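Local coordinates for protein NADP-dependent alcohol dehydrogenase (Entamoeba histolytica, PDB 2OUI) that probably catalyses the reversible oxidation of alcohols to aldehydes or ketones, using NADP as cofactor and a bound zinc ion, at residues 320-325 with 334-339; 251-256 with 286-291; 88-93 with 98-103. The protein carries 1 engineered substitution. One frame throughout, in Å; residues are numbered along the deposited sequence.

How the contacts relate
From the N terminus the three contacts follow one another in series, none enclosing or crossing another. Contact 3 (88-93 with 98-103) closes the shortest loop, folding the chain back on itself around helix 93-96 in the GroES-like part of the subunit. Contact 2 (251-256 with 286-291) spans a longer excursion in the Rossmann-type part, tying the end of helix 248-255 to strand 288-292, outermost in this chain's parallel sheet. Contact 1 (320-325 with 334-339) comes last, inside a beta-alpha-beta unit whose strands belong to the mixed sheet that also contains strand 27-34. Contacts 1 and 3 lie on opposite sides of the chain's centre, whereas contacts 2 and 3 both touch the second subunit.

Contact 1 (320-325 with 334-339); sequences ITHRFE and LMLMKN
Leu336 joins helix to strand within a beta-alpha-beta unit, where strand 320-325 leads through helix 329-339 into strand 346-350. The two strands pair in parallel, through backbone bonds such as those of Phe324 with Val348 and Arg350, and the helix packs against the side of the strand from which His322 and Phe324 project. These residues are two apart in an extended chain, so both rings reach the same helical surface. A single methyl group, Leu336 CD1, serves both of them, but in different ways. Over the face of the imidazole it makes a CH-pi contact, lying 3.9 Å from the centroid of the His322 ring and 22° off the ring normal. Its place above the ring is displaced toward the rim, and His322 CD2, at 3.6 Å from Leu336 CD1, is the nearest ring atom. The benzene ring of Phe324 instead turns its edge to the methyl, which lies near the ring plane with Phe324 CE1 4.0 Å from Leu336 CD1. A branched aliphatic residue suits this place because one of its arms can extend between two rings while the backbones stay well apart, the alpha carbons of His322 and Leu336 being 9.3 Å from each other. Further contacts of Phe324 with Lys329, Asp332 and Ala333 continue the packing along the same helix, and Met337 faces elsewhere, touching Thr38 and Thr41 just beyond the zinc ligand Cys37. With CG anti to the carbonyl carbon (chi1 -68°) the His322 ring swings toward the helix, and chi2 (77°) turns its face to the leucine. A hydrogen bond in the ring plane steadies the imidazole, with Thr321 OG1 2.8 Å from His322 ND1.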
ATOM      1  N   ILE A 320      15.559 -27.303  14.495  1.00 22.25           N
ATOM      2  CA  ILE A 320      16.299 -27.660  15.714  1.00 23.29           C
ATOM      3  C   ILE A 320      17.229 -28.836  15.443  1.00 24.09           C
ATOM      4  O   ILE A 320      16.783 -29.975  15.207  1.00 24.72           O
ATOM      5  CB  ILE A 320      15.337 -28.013  16.855  1.00 25.81           C
ATOM      6  CG1 ILE A 320      14.406 -26.831  17.172  1.00 25.14           C
ATOM      7  CG2 ILE A 320      16.122 -28.447  18.126  1.00 23.59           C
ATOM      8  CD1 ILE A 320      13.252 -27.203  18.104  1.00 29.34           C
ATOM      9  N   THR A 321      18.527 -28.582  15.517  1.00 23.10           N
ATOM     10  CA  THR A 321      19.509 -29.635  15.238  1.00 22.67           C
ATOM     11  C   THR A 321      20.262 -30.123  16.474  1.00 25.15           C
ATOM     12  O   THR A 321      20.827 -31.203  16.464  1.00 24.53           O
ATOM     13  CB  THR A 321      20.545 -29.167  14.217  1.00 24.46           C
ATOM     14  OG1 THR A 321      21.070 -27.892  14.627  1.00 25.21           O
ATOM     15  CG2 THR A 321      19.888 -29.035  12.831  1.00 24.46           C
ATOM     16  N   HIS A 322      20.291 -29.302  17.514  1.00 23.80           N
ATOM     17  CA  HIS A 322      21.081 -29.579  18.711  1.00 23.80           C
ATOM     18  C   HIS A 322      20.227 -29.217  19.912  1.00 23.97           C
ATOM     19  O   HIS A 322      19.644 -28.132  19.951  1.00 24.51           O
ATOM     20  CB  HIS A 322      22.328 -28.703  18.737  1.00 21.55           C
ATOM     21  CG  HIS A 322      23.336 -29.034  17.683  1.00 22.69           C
ATOM     22  ND1 HIS A 322      23.188 -28.651  16.365  1.00 25.15           N
ATOM     23  CD2 HIS A 322      24.518 -29.685  17.757  1.00 25.75           C
ATOM     24  CE1 HIS A 322      24.232 -29.070  15.671  1.00 30.15           C
ATOM     25  NE2 HIS A 322      25.050 -29.706  16.491  1.00 28.05           N
ATOM     26  N   ARG A 323      20.168 -30.112  20.894  1.00 23.43           N
ATOM     27  CA  ARG A 323      19.366 -29.901  22.093  1.00 25.20           C
ATOM     28  C   ARG A 323      20.223 -30.051  23.350  1.00 24.15           C
ATOM     29  O   ARG A 323      20.942 -31.051  23.491  1.00 23.72           O
ATOM     30  CB  ARG A 323      18.203 -30.896  22.131  1.00 26.50           C
ATOM     31  CG  ARG A 323      17.168 -30.686  21.030  1.00 26.71           C
ATOM     32  CD  ARG A 323      16.128 -31.806  21.011  1.00 30.47           C
ATOM     33  NE  ARG A 323      15.351 -31.811  19.764  1.00 38.84           N
ATOM     34  CZ  ARG A 323      14.192 -31.176  19.598  1.00 42.59           C
ATOM     35  NH1 ARG A 323      13.656 -30.466  20.597  1.00 46.97           N
ATOM     36  NH2 ARG A 323      13.567 -31.237  18.426  1.00 40.46           N
ATOM     37  N   PHE A 324      20.144 -29.070  24.256  1.00 20.80           N
ATOM     38  CA  PHE A 324      20.922 -29.053  25.513  1.00 21.80           C
ATOM     39  C   PHE A 324      19.956 -28.933  26.700  1.00 20.86           C
ATOM     40  O   PHE A 324      18.819 -28.489  26.544  1.00 18.90           O
ATOM     41  CB  PHE A 324      21.841 -27.805  25.547  1.00 22.54           C
ATOM     42  CG  PHE A 324      22.940 -27.811  24.516  1.00 24.86           C
ATOM     43  CD1 PHE A 324      22.776 -27.141  23.315  1.00 22.29           C
ATOM     44  CD2 PHE A 324      24.152 -28.437  24.774  1.00 26.44           C
ATOM     45  CE1 PHE A 324      23.794 -27.135  22.336  1.00 22.13           C
ATOM     46  CE2 PHE A 324      25.182 -28.442  23.823  1.00 29.96           C
ATOM     47  CZ  PHE A 324      25.002 -27.787  22.603  1.00 25.48           C
ATOM     48  N   GLU A 325      20.418 -29.288  27.891  1.00 23.49           N
ATOM     49  CA  GLU A 325      19.636 -29.048  29.092  1.00 25.09           C
ATOM     50  C   GLU A 325      20.487 -28.247  30.053  1.00 22.63           C
ATOM     51  O   GLU A 325      21.650 -28.590  30.279  1.00 23.18           O
ATOM     52  CB  GLU A 325      19.267 -30.360  29.784  1.00 27.85           C
ATOM     53  CG  GLU A 325      18.481 -31.340  28.932  1.00 40.07           C
ATOM     54  CD  GLU A 325      16.998 -31.012  28.875  1.00 54.29           C
ATOM     55  OE1 GLU A 325      16.445 -30.568  29.912  1.00 58.56           O
ATOM     56  OE2 GLU A 325      16.387 -31.208  27.798  1.00 58.35           O
ATOM     57  N   LEU A 334      25.917 -21.070  22.112  1.00 25.82           N
ATOM     58  CA  LEU A 334      26.345 -19.862  21.387  1.00 27.53           C
ATOM     59  C   LEU A 334      27.629 -20.133  20.601  1.00 26.45           C
ATOM     60  O   LEU A 334      27.781 -19.658  19.477  1.00 27.69           O
ATOM     61  CB  LEU A 334      26.533 -18.667  22.328  1.00 27.99           C
ATOM     62  CG  LEU A 334      26.997 -17.343  21.700  1.00 26.55           C
ATOM     63  CD1 LEU A 334      26.047 -16.821  20.608  1.00 21.33           C
ATOM     64  CD2 LEU A 334      27.213 -16.290  22.798  1.00 28.62           C
ATOM     65  N   MET A 335      28.528 -20.911  21.185  1.00 27.98           N
ATOM     66  CA  MET A 335      29.790 -21.289  20.512  1.00 29.52           C
ATOM     67  C   MET A 335      29.596 -22.065  19.206  1.00 32.18           C
ATOM     68  O   MET A 335      30.402 -21.929  18.275  1.00 34.49           O
ATOM     69  CB  MET A 335      30.702 -22.049  21.457  1.00 30.37           C
ATOM     70  CG  MET A 335      31.299 -21.190  22.562  1.00 35.26           C
ATOM     71  SD  MET A 335      32.024 -19.640  21.970  1.00 44.22           S
ATOM     72  CE  MET A 335      33.085 -19.258  23.350  1.00 39.04           C
ATOM     73  N   LEU A 336      28.519 -22.849  19.130  1.00 31.81           N
ATOM     74  CA  LEU A 336      28.109 -23.511  17.885  1.00 29.62           C
ATOM     75  C   LEU A 336      27.778 -22.518  16.789  1.00 29.48           C
ATOM     76  O   LEU A 336      28.095 -22.763  15.629  1.00 30.02           O
ATOM     77  CB  LEU A 336      26.879 -24.410  18.104  1.00 29.56           C
ATOM     78  CG  LEU A 336      27.031 -25.805  18.726  1.00 31.35           C
ATOM     79  CD1 LEU A 336      25.644 -26.428  18.917  1.00 28.51           C
ATOM     80  CD2 LEU A 336      27.893 -26.684  17.847  1.00 28.18           C
ATOM     81  N   MET A 337      27.135 -21.411  17.145  1.00 27.18           N
ATOM     82  CA  MET A 337      26.731 -20.410  16.158  1.00 31.48           C
ATOM     83  C   MET A 337      27.941 -19.704  15.570  1.00 32.20           C
ATOM     84  O   MET A 337      27.895 -19.207  14.423  1.00 33.30           O
ATOM     85  CB  MET A 337      25.773 -19.369  16.758  1.00 32.21           C
ATOM     86  CG  MET A 337      24.490 -19.945  17.322  1.00 32.59           C
ATOM     87  SD  MET A 337      23.563 -20.954  16.150  1.00 34.21           S
ATOM     88  CE  MET A 337      22.596 -19.748  15.265  1.00 29.59           C
ATOM     89  N   LYS A 338      29.001 -19.648  16.376  1.00 31.18           N
ATOM     90  CA  LYS A 338      30.263 -19.047  15.985  1.00 32.91           C
ATOM     91  C   LYS A 338      31.036 -20.022  15.092  1.00 35.42           C
ATOM     92  O   LYS A 338      31.500 -19.646  14.018  1.00 35.68           O
ATOM     93  CB  LYS A 338      31.100 -18.699  17.219  1.00 32.87           C
ATOM     94  CG  LYS A 338      32.352 -17.878  16.891  1.00 30.26           C
ATOM     95  CD  LYS A 338      33.438 -18.060  17.943  1.00 40.82           C
ATOM     96  CE  LYS A 338      34.598 -17.101  17.716  1.00 44.81           C
ATOM     97  NZ  LYS A 338      34.859 -16.854  16.277  1.00 45.46           N
ATOM     98  N   ASN A 339      31.141 -21.271  15.531  1.00 35.77           N
ATOM     99  CA  ASN A 339      31.908 -22.300  14.789  1.00 37.36           C
ATOM    100  C   ASN A 339      31.235 -22.918  13.543  1.00 38.38           C
ATOM    101  O   ASN A 339      31.924 -23.297  12.585  1.00 39.03           O
ATOM    102  CB  ASN A 339      32.377 -23.368  15.763  1.00 36.83           C
ATOM    103  CG  ASN A 339      33.308 -22.799  16.820  1.00 40.83           C
ATOM    104  OD1 ASN A 339      34.074 -21.872  16.546  1.00 41.22           O
ATOM    105  ND2 ASN A 339      33.246 -23.343  18.035  1.00 43.04           N
TER

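Contact 2 (251-256 with 286-291); sequences QAVKMI and GHKHIH
Lys288 begins strand 288-292, the outermost strand of this chain's parallel Rossmann-type sheet, and reaches to the C-terminal end of helix 248-255, where its ammonium group is gripped by backbone carbonyls. The chain is extended beyond CG, which carries NZ to the last turn of the helix. Lys288 NZ donates to Val253 O at 2.8 Å, almost in line with the carbonyl (162°), and makes a weak bond to Ile256 O at 3.0 Å; Glu280 O provides another acceptor. The packing is tightest along the lysine's methylene groups. Ile256 runs antiparallel to this stem, with Ile256 CG2 3.6 Å from Lys288 CD, while Val253 CG1 meets Lys288 CD at 4.0 Å. Beta-branched residues suit these places, since they sheathe the aliphatic stem of a buried lysine. Farther along, Ile290 approaches the helix only loosely, and Lys254, exposed to solvent, points away from the strand. His289 also points away from the helix, and both His287 and His289 bond to the second subunit, to its His102 and Tyr99 respectively. Val253 O, near the helix C-terminus, probably carries some of the negative end of the helix dipole and so favours the protonated form of Lys288, while Ile256 O and Glu280 O add acceptors that probably offset the cost of burying the charge.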
ATOM      1  N   GLN A 251      24.265  -9.132  -6.136  1.00 21.87           N
ATOM      2  CA  GLN A 251      23.715 -10.363  -6.723  1.00 24.16           C
ATOM      3  C   GLN A 251      22.199 -10.275  -6.848  1.00 23.28           C
ATOM      4  O   GLN A 251      21.639 -10.658  -7.876  1.00 24.47           O
ATOM      5  CB  GLN A 251      24.101 -11.594  -5.895  1.00 25.26           C
ATOM      6  CG  GLN A 251      25.607 -11.772  -5.794  1.00 25.03           C
ATOM      7  CD  GLN A 251      25.987 -12.991  -5.002  1.00 29.78           C
ATOM      8  OE1 GLN A 251      26.828 -13.803  -5.433  1.00 32.64           O
ATOM      9  NE2 GLN A 251      25.379 -13.141  -3.840  1.00 26.93           N
ATOM     10  N   ALA A 252      21.540  -9.783  -5.803  1.00 24.22           N
ATOM     11  CA  ALA A 252      20.072  -9.596  -5.809  1.00 21.92           C
ATOM     12  C   ALA A 252      19.640  -8.674  -6.951  1.00 24.93           C
ATOM     13  O   ALA A 252      18.722  -8.995  -7.706  1.00 22.93           O
ATOM     14  CB  ALA A 252      19.616  -9.028  -4.478  1.00 21.79           C
ATOM     15  N   VAL A 253      20.337  -7.546  -7.113  1.00 22.81           N
ATOM     16  CA  VAL A 253      19.960  -6.574  -8.129  1.00 22.14           C
ATOM     17  C   VAL A 253      20.174  -7.180  -9.518  1.00 24.00           C
ATOM     18  O   VAL A 253      19.402  -6.904 -10.436  1.00 23.76           O
ATOM     19  CB  VAL A 253      20.800  -5.276  -7.997  1.00 23.06           C
ATOM     20  CG1 VAL A 253      20.652  -4.364  -9.245  1.00 22.27           C
ATOM     21  CG2 VAL A 253      20.470  -4.549  -6.689  1.00 21.26           C
ATOM     22  N   LYS A 254      21.216  -8.003  -9.677  1.00 22.98           N
ATOM     23  CA  LYS A 254      21.519  -8.557 -11.009  1.00 24.07           C
ATOM     24  C   LYS A 254      20.557  -9.683 -11.417  1.00 23.70           C
ATOM     25  O   LYS A 254      20.372  -9.944 -12.609  1.00 26.19           O
ATOM     26  CB  LYS A 254      22.969  -9.026 -11.106  1.00 23.65           C
ATOM     27  CG  LYS A 254      24.010  -7.882 -10.992  1.00 24.91           C
ATOM     28  CD  LYS A 254      25.428  -8.428 -10.885  1.00 29.76           C
ATOM     29  CE  LYS A 254      26.410  -7.286 -10.691  1.00 34.32           C
ATOM     30  NZ  LYS A 254      27.842  -7.749 -10.690  1.00 37.62           N
ATOM     31  N   MET A 255      19.947 -10.349 -10.440  1.00 21.59           N
ATOM     32  CA  MET A 255      19.057 -11.471 -10.770  1.00 21.95           C
ATOM     33  C   MET A 255      17.577 -11.097 -10.815  1.00 22.47           C
ATOM     34  O   MET A 255      16.756 -11.928 -11.234  1.00 24.67           O
ATOM     35  CB  MET A 255      19.226 -12.611  -9.762  1.00 22.86           C
ATOM     36  CG  MET A 255      18.675 -12.238  -8.423  1.00 20.66           C
ATOM     37  SD  MET A 255      18.746 -13.660  -7.292  1.00 26.06           S
ATOM     38  CE  MET A 255      20.531 -13.866  -7.075  1.00 21.26           C
ATOM     39  N   ILE A 256      17.245  -9.867 -10.412  1.00 20.47           N
ATOM     40  CA  ILE A 256      15.853  -9.454 -10.239  1.00 19.59           C
ATOM     41  C   ILE A 256      15.338  -8.634 -11.420  1.00 19.77           C
ATOM     42  O   ILE A 256      16.092  -7.861 -12.040  1.00 21.21           O
ATOM     43  CB  ILE A 256      15.646  -8.698  -8.899  1.00 21.58           C
ATOM     44  CG1 ILE A 256      14.186  -8.810  -8.414  1.00 22.81           C
ATOM     45  CG2 ILE A 256      16.135  -7.247  -8.978  1.00 20.25           C
ATOM     46  CD1 ILE A 256      13.968  -8.207  -7.018  1.00 20.97           C
ATOM     47  N   GLY A 286      15.420   1.739 -12.284  1.00 18.11           N
ATOM     48  CA  GLY A 286      14.839   0.422 -12.638  1.00 18.83           C
ATOM     49  C   GLY A 286      13.695  -0.038 -11.740  1.00 19.25           C
ATOM     50  O   GLY A 286      13.203  -1.152 -11.907  1.00 20.43           O
ATOM     51  N   HIS A 287      13.273   0.806 -10.797  1.00 20.17           N
ATOM     52  CA  HIS A 287      12.285   0.423  -9.754  1.00 20.61           C
ATOM     53  C   HIS A 287      12.608  -0.913  -9.073  1.00 20.56           C
ATOM     54  O   HIS A 287      11.726  -1.756  -8.862  1.00 22.31           O
ATOM     55  CB  HIS A 287      10.837   0.407 -10.301  1.00 21.50           C
ATOM     56  CG  HIS A 287      10.271   1.774 -10.596  1.00 19.72           C
ATOM     57  ND1 HIS A 287      10.368   2.364 -11.838  1.00 22.15           N
ATOM     58  CD2 HIS A 287       9.575   2.642  -9.824  1.00 18.39           C
ATOM     59  CE1 HIS A 287       9.761   3.538 -11.818  1.00 23.26           C
ATOM     60  NE2 HIS A 287       9.246   3.718 -10.612  1.00 17.64           N
ATOM     61  N   LYS A 288      13.886  -1.137  -8.779  1.00 19.71           N
ATOM     62  CA  LYS A 288      14.280  -2.317  -8.012  1.00 20.79           C
ATOM     63  C   LYS A 288      14.383  -1.810  -6.581  1.00 21.44           C
ATOM     64  O   LYS A 288      15.408  -1.289  -6.166  1.00 21.92           O
ATOM     65  CB  LYS A 288      15.615  -2.884  -8.536  1.00 22.70           C
ATOM     66  CG  LYS A 288      15.517  -3.423  -9.985  1.00 22.26           C
ATOM     67  CD  LYS A 288      16.843  -4.017 -10.457  1.00 22.60           C
ATOM     68  CE  LYS A 288      16.634  -4.749 -11.787  1.00 25.54           C
ATOM     69  NZ  LYS A 288      17.881  -5.433 -12.319  1.00 22.55           N
ATOM     70  N   HIS A 289      13.273  -1.896  -5.856  1.00 22.08           N
ATOM     71  CA  HIS A 289      13.181  -1.296  -4.536  1.00 22.97           C
ATOM     72  C   HIS A 289      14.023  -2.089  -3.553  1.00 22.33           C
ATOM     73  O   HIS A 289      13.977  -3.322  -3.559  1.00 23.52           O
ATOM     74  CB  HIS A 289      11.718  -1.241  -4.064  1.00 22.21           C
ATOM     75  CG  HIS A 289      10.790  -0.579  -5.039  1.00 22.49           C
ATOM     76  ND1 HIS A 289      10.801   0.779  -5.264  1.00 26.05           N
ATOM     77  CD2 HIS A 289       9.832  -1.088  -5.850  1.00 24.58           C
ATOM     78  CE1 HIS A 289       9.877   1.080  -6.162  1.00 28.88           C
ATOM     79  NE2 HIS A 289       9.280  -0.036  -6.538  1.00 23.98           N
ATOM     80  N   ILE A 290      14.752  -1.388  -2.690  1.00 21.97           N
ATOM     81  CA  ILE A 290      15.669  -2.073  -1.781  1.00 21.39           C
ATOM     82  C   ILE A 290      15.214  -1.803  -0.354  1.00 23.85           C
ATOM     83  O   ILE A 290      15.149  -0.662   0.083  1.00 21.65           O
ATOM     84  CB  ILE A 290      17.132  -1.602  -1.965  1.00 26.35           C
ATOM     85  CG1 ILE A 290      17.634  -1.960  -3.368  1.00 26.00           C
ATOM     86  CG2 ILE A 290      18.057  -2.251  -0.898  1.00 23.26           C
ATOM     87  CD1 ILE A 290      18.878  -1.191  -3.743  1.00 30.59           C
ATOM     88  N   HIS A 291      14.905  -2.887   0.358  1.00 22.60           N
ATOM     89  CA  HIS A 291      14.409  -2.787   1.698  1.00 24.87           C
ATOM     90  C   HIS A 291      15.369  -3.541   2.640  1.00 25.46           C
ATOM     91  O   HIS A 291      16.035  -4.543   2.256  1.00 25.68           O
ATOM     92  CB  HIS A 291      13.023  -3.404   1.776  1.00 22.33           C
ATOM     93  CG  HIS A 291      12.072  -2.945   0.703  1.00 25.27           C
ATOM     94  ND1 HIS A 291      11.404  -1.740   0.755  1.00 26.88           N
ATOM     95  CD2 HIS A 291      11.644  -3.562  -0.425  1.00 27.63           C
ATOM     96  CE1 HIS A 291      10.607  -1.635  -0.297  1.00 23.02           C
ATOM     97  NE2 HIS A 291      10.735  -2.729  -1.026  1.00 28.60           N
TER

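Contact 3 (88-93 with 98-103); sequences PDWGEE and GYPMHS
Asp89 OD2 is held by two groups, the hydroxyl of Ser103 and the ammonium of Lys111, which forms a salt bridge with it. Ser103 OG donates its hydrogen bond to Asp89 OD2 at 3.0 Å, approaching from above the carboxylate, 38° out of its plane. The hydroxyl reaches this place because OG lies between the backbone N and the carbonyl carbon (chi1 62°), and a small residue suits the spot, as Ser103 CB also packs against Glu92 CB at 4.0 Å. Beside this polar patch sits an apolar one. The rings of Pro88 and Pro100 are aligned flank to flank, with Pro88 CB 3.8 Å from Pro100 CB. The indole of Trp90 then spreads its six-membered ring against Pro100, whose CB stands over the face in a CH-pi contact, 4.1 Å from the centroid. Pro100 CG completes the fit at 3.6 Å from Trp90 CZ3. Pro88 CB lies over the same face, toward the rim, so two rigid proline rings are matched to a flat indole, which is anchored at its pyrrole end by the bond from NE1 to Asn132. Together these contacts close a loop in the GroES-like domain: a type I turn from Asp89 to Glu92 leads into helix 93-96, Glu92 takes the N-cap position, and Gly98, with its positive phi, ends the helix in a Schellman motif. Glu92 sends its carboxylate to Lys73 of the third subunit. With a hydroxyl donor and a lysine both directed at OD2, Asp89 is probably kept ionised, its charge balanced by Lys111.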
ATOM      1  N   PRO A  88       9.029  -3.502  21.690  1.00 22.18           N
ATOM      2  CA  PRO A  88       8.961  -2.049  21.486  1.00 21.57           C
ATOM      3  C   PRO A  88       8.445  -1.221  22.680  1.00 23.34           C
ATOM      4  O   PRO A  88       7.791  -1.743  23.606  1.00 23.02           O
ATOM      5  CB  PRO A  88       7.958  -1.905  20.310  1.00 22.31           C
ATOM      6  CG  PRO A  88       7.997  -3.239  19.614  1.00 20.20           C
ATOM      7  CD  PRO A  88       8.128  -4.227  20.782  1.00 19.60           C
ATOM      8  N   ASP A  89       8.759   0.064  22.644  1.00 21.54           N
ATOM      9  CA  ASP A  89       8.119   1.064  23.512  1.00 20.96           C
ATOM     10  C   ASP A  89       6.988   1.585  22.634  1.00 24.20           C
ATOM     11  O   ASP A  89       7.222   2.390  21.713  1.00 21.68           O
ATOM     12  CB  ASP A  89       9.094   2.201  23.810  1.00 24.32           C
ATOM     13  CG  ASP A  89      10.491   1.696  24.259  1.00 26.64           C
ATOM     14  OD1 ASP A  89      10.629   1.210  25.406  1.00 24.27           O
ATOM     15  OD2 ASP A  89      11.452   1.801  23.455  1.00 25.35           O
ATOM     16  N   TRP A  90       5.783   1.093  22.880  1.00 21.39           N
ATOM     17  CA  TRP A  90       4.672   1.267  21.920  1.00 23.36           C
ATOM     18  C   TRP A  90       4.152   2.713  21.727  1.00 22.51           C
ATOM     19  O   TRP A  90       3.451   2.994  20.749  1.00 23.36           O
ATOM     20  CB  TRP A  90       3.541   0.264  22.245  1.00 23.84           C
ATOM     21  CG  TRP A  90       3.945  -1.135  21.881  1.00 23.59           C
ATOM     22  CD1 TRP A  90       4.528  -2.071  22.697  1.00 22.03           C
ATOM     23  CD2 TRP A  90       3.870  -1.719  20.586  1.00 22.35           C
ATOM     24  NE1 TRP A  90       4.795  -3.224  21.980  1.00 24.54           N
ATOM     25  CE2 TRP A  90       4.394  -3.032  20.680  1.00 24.18           C
ATOM     26  CE3 TRP A  90       3.381  -1.267  19.340  1.00 24.32           C
ATOM     27  CZ2 TRP A  90       4.454  -3.894  19.577  1.00 24.67           C
ATOM     28  CZ3 TRP A  90       3.445  -2.128  18.245  1.00 22.24           C
ATOM     29  CH2 TRP A  90       3.989  -3.412  18.362  1.00 23.05           C
ATOM     30  N   GLY A  91       4.445   3.614  22.661  1.00 21.87           N
ATOM     31  CA  GLY A  91       4.007   5.011  22.551  1.00 20.90           C
ATOM     32  C   GLY A  91       5.060   5.960  21.997  1.00 22.74           C
ATOM     33  O   GLY A  91       4.812   7.154  21.895  1.00 20.73           O
ATOM     34  N   GLU A  92       6.254   5.456  21.690  1.00 20.92           N
ATOM     35  CA  GLU A  92       7.312   6.336  21.146  1.00 22.53           C
ATOM     36  C   GLU A  92       6.978   6.778  19.727  1.00 21.25           C
ATOM     37  O   GLU A  92       6.123   6.158  19.072  1.00 21.47           O
ATOM     38  CB  GLU A  92       8.687   5.655  21.195  1.00 23.73           C
ATOM     39  CG  GLU A  92       9.271   5.468  22.610  1.00 26.26           C
ATOM     40  CD  GLU A  92       9.539   6.758  23.387  1.00 35.79           C
ATOM     41  OE1 GLU A  92       9.815   7.818  22.790  1.00 38.75           O
ATOM     42  OE2 GLU A  92       9.496   6.691  24.630  1.00 41.69           O
ATOM     43  N   GLU A  93       7.637   7.842  19.260  1.00 21.67           N
ATOM     44  CA  GLU A  93       7.347   8.418  17.936  1.00 22.22           C
ATOM     45  C   GLU A  93       7.345   7.375  16.823  1.00 21.95           C
ATOM     46  O   GLU A  93       6.429   7.320  16.002  1.00 22.73           O
ATOM     47  CB  GLU A  93       8.384   9.474  17.560  1.00 23.62           C
ATOM     48  CG  GLU A  93       8.312   9.777  16.050  1.00 27.54           C
ATOM     49  CD  GLU A  93       9.420  10.675  15.551  1.00 37.49           C
ATOM     50  OE1 GLU A  93       9.929  11.499  16.336  1.00 42.34           O
ATOM     51  OE2 GLU A  93       9.769  10.574  14.358  1.00 36.51           O
ATOM     52  N   GLY A  98       4.271   3.804  12.618  1.00 23.54           N
ATOM     53  CA  GLY A  98       4.260   2.459  12.054  1.00 23.94           C
ATOM     54  C   GLY A  98       5.522   1.625  12.038  1.00 22.83           C
ATOM     55  O   GLY A  98       5.557   0.600  11.336  1.00 25.05           O
ATOM     56  N   TYR A  99       6.535   2.041  12.808  1.00 23.28           N
ATOM     57  CA  TYR A  99       7.829   1.358  12.905  1.00 21.05           C
ATOM     58  C   TYR A  99       8.227   1.144  14.374  1.00 22.60           C
ATOM     59  O   TYR A  99       9.217   1.703  14.849  1.00 21.99           O
ATOM     60  CB  TYR A  99       8.903   2.199  12.198  1.00 22.93           C
ATOM     61  CG  TYR A  99       8.771   2.158  10.682  1.00 24.37           C
ATOM     62  CD1 TYR A  99       8.184   3.211   9.982  1.00 27.47           C
ATOM     63  CD2 TYR A  99       9.231   1.046   9.951  1.00 25.39           C
ATOM     64  CE1 TYR A  99       8.062   3.160   8.578  1.00 26.68           C
ATOM     65  CE2 TYR A  99       9.113   0.988   8.549  1.00 25.11           C
ATOM     66  CZ  TYR A  99       8.534   2.043   7.881  1.00 25.86           C
ATOM     67  OH  TYR A  99       8.436   2.001   6.507  1.00 27.29           O
ATOM     68  N   PRO A 100       7.449   0.339  15.107  1.00 23.64           N
ATOM     69  CA  PRO A 100       7.718   0.184  16.527  1.00 22.54           C
ATOM     70  C   PRO A 100       9.025  -0.534  16.811  1.00 24.63           C
ATOM     71  O   PRO A 100       9.539  -0.424  17.926  1.00 25.09           O
ATOM     72  CB  PRO A 100       6.537  -0.646  17.033  1.00 23.25           C
ATOM     73  CG  PRO A 100       5.937  -1.271  15.832  1.00 26.79           C
ATOM     74  CD  PRO A 100       6.301  -0.459  14.647  1.00 25.59           C
ATOM     75  N   MET A 101       9.575  -1.255  15.824  1.00 23.73           N
ATOM     76  CA  MET A 101      10.891  -1.894  16.040  1.00 22.06           C
ATOM     77  C   MET A 101      11.994  -0.864  16.138  1.00 22.02           C
ATOM     78  O   MET A 101      13.123  -1.192  16.515  1.00 23.08           O
ATOM     79  CB  MET A 101      11.208  -2.922  14.951  1.00 23.16           C
ATOM     80  CG  MET A 101      11.420  -2.375  13.522  1.00 22.09           C
ATOM     81  SD  MET A 101       9.877  -1.874  12.697  1.00 25.27           S
ATOM     82  CE  MET A 101       9.052  -3.424  12.442  1.00 23.95           C
ATOM     83  N   HIS A 102      11.677   0.386  15.772  1.00 22.50           N
ATOM     84  CA  HIS A 102      12.634   1.494  15.906  1.00 22.11           C
ATOM     85  C   HIS A 102      12.251   2.482  16.994  1.00 22.95           C
ATOM     86  O   HIS A 102      12.635   3.658  16.933  1.00 22.50           O
ATOM     87  CB  HIS A 102      12.831   2.193  14.554  1.00 21.63           C
ATOM     88  CG  HIS A 102      13.318   1.268  13.485  1.00 21.63           C
ATOM     89  ND1 HIS A 102      14.559   0.667  13.531  1.00 23.59           N
ATOM     90  CD2 HIS A 102      12.723   0.818  12.350  1.00 22.86           C
ATOM     91  CE1 HIS A 102      14.704  -0.120  12.478  1.00 23.19           C
ATOM     92  NE2 HIS A 102      13.608  -0.035  11.741  1.00 21.13           N
ATOM     93  N   SER A 103      11.526   2.004  18.010  1.00 22.59           N
ATOM     94  CA  SER A 103      11.050   2.889  19.065  1.00 22.71           C
ATOM     95  C   SER A 103      12.215   3.471  19.852  1.00 23.04           C
ATOM     96  O   SER A 103      13.041   2.724  20.376  1.00 24.46           O
ATOM     97  CB  SER A 103      10.102   2.132  19.988  1.00 23.13           C
ATOM     98  OG  SER A 103      10.779   1.040  20.624  1.00 23.75           O
TER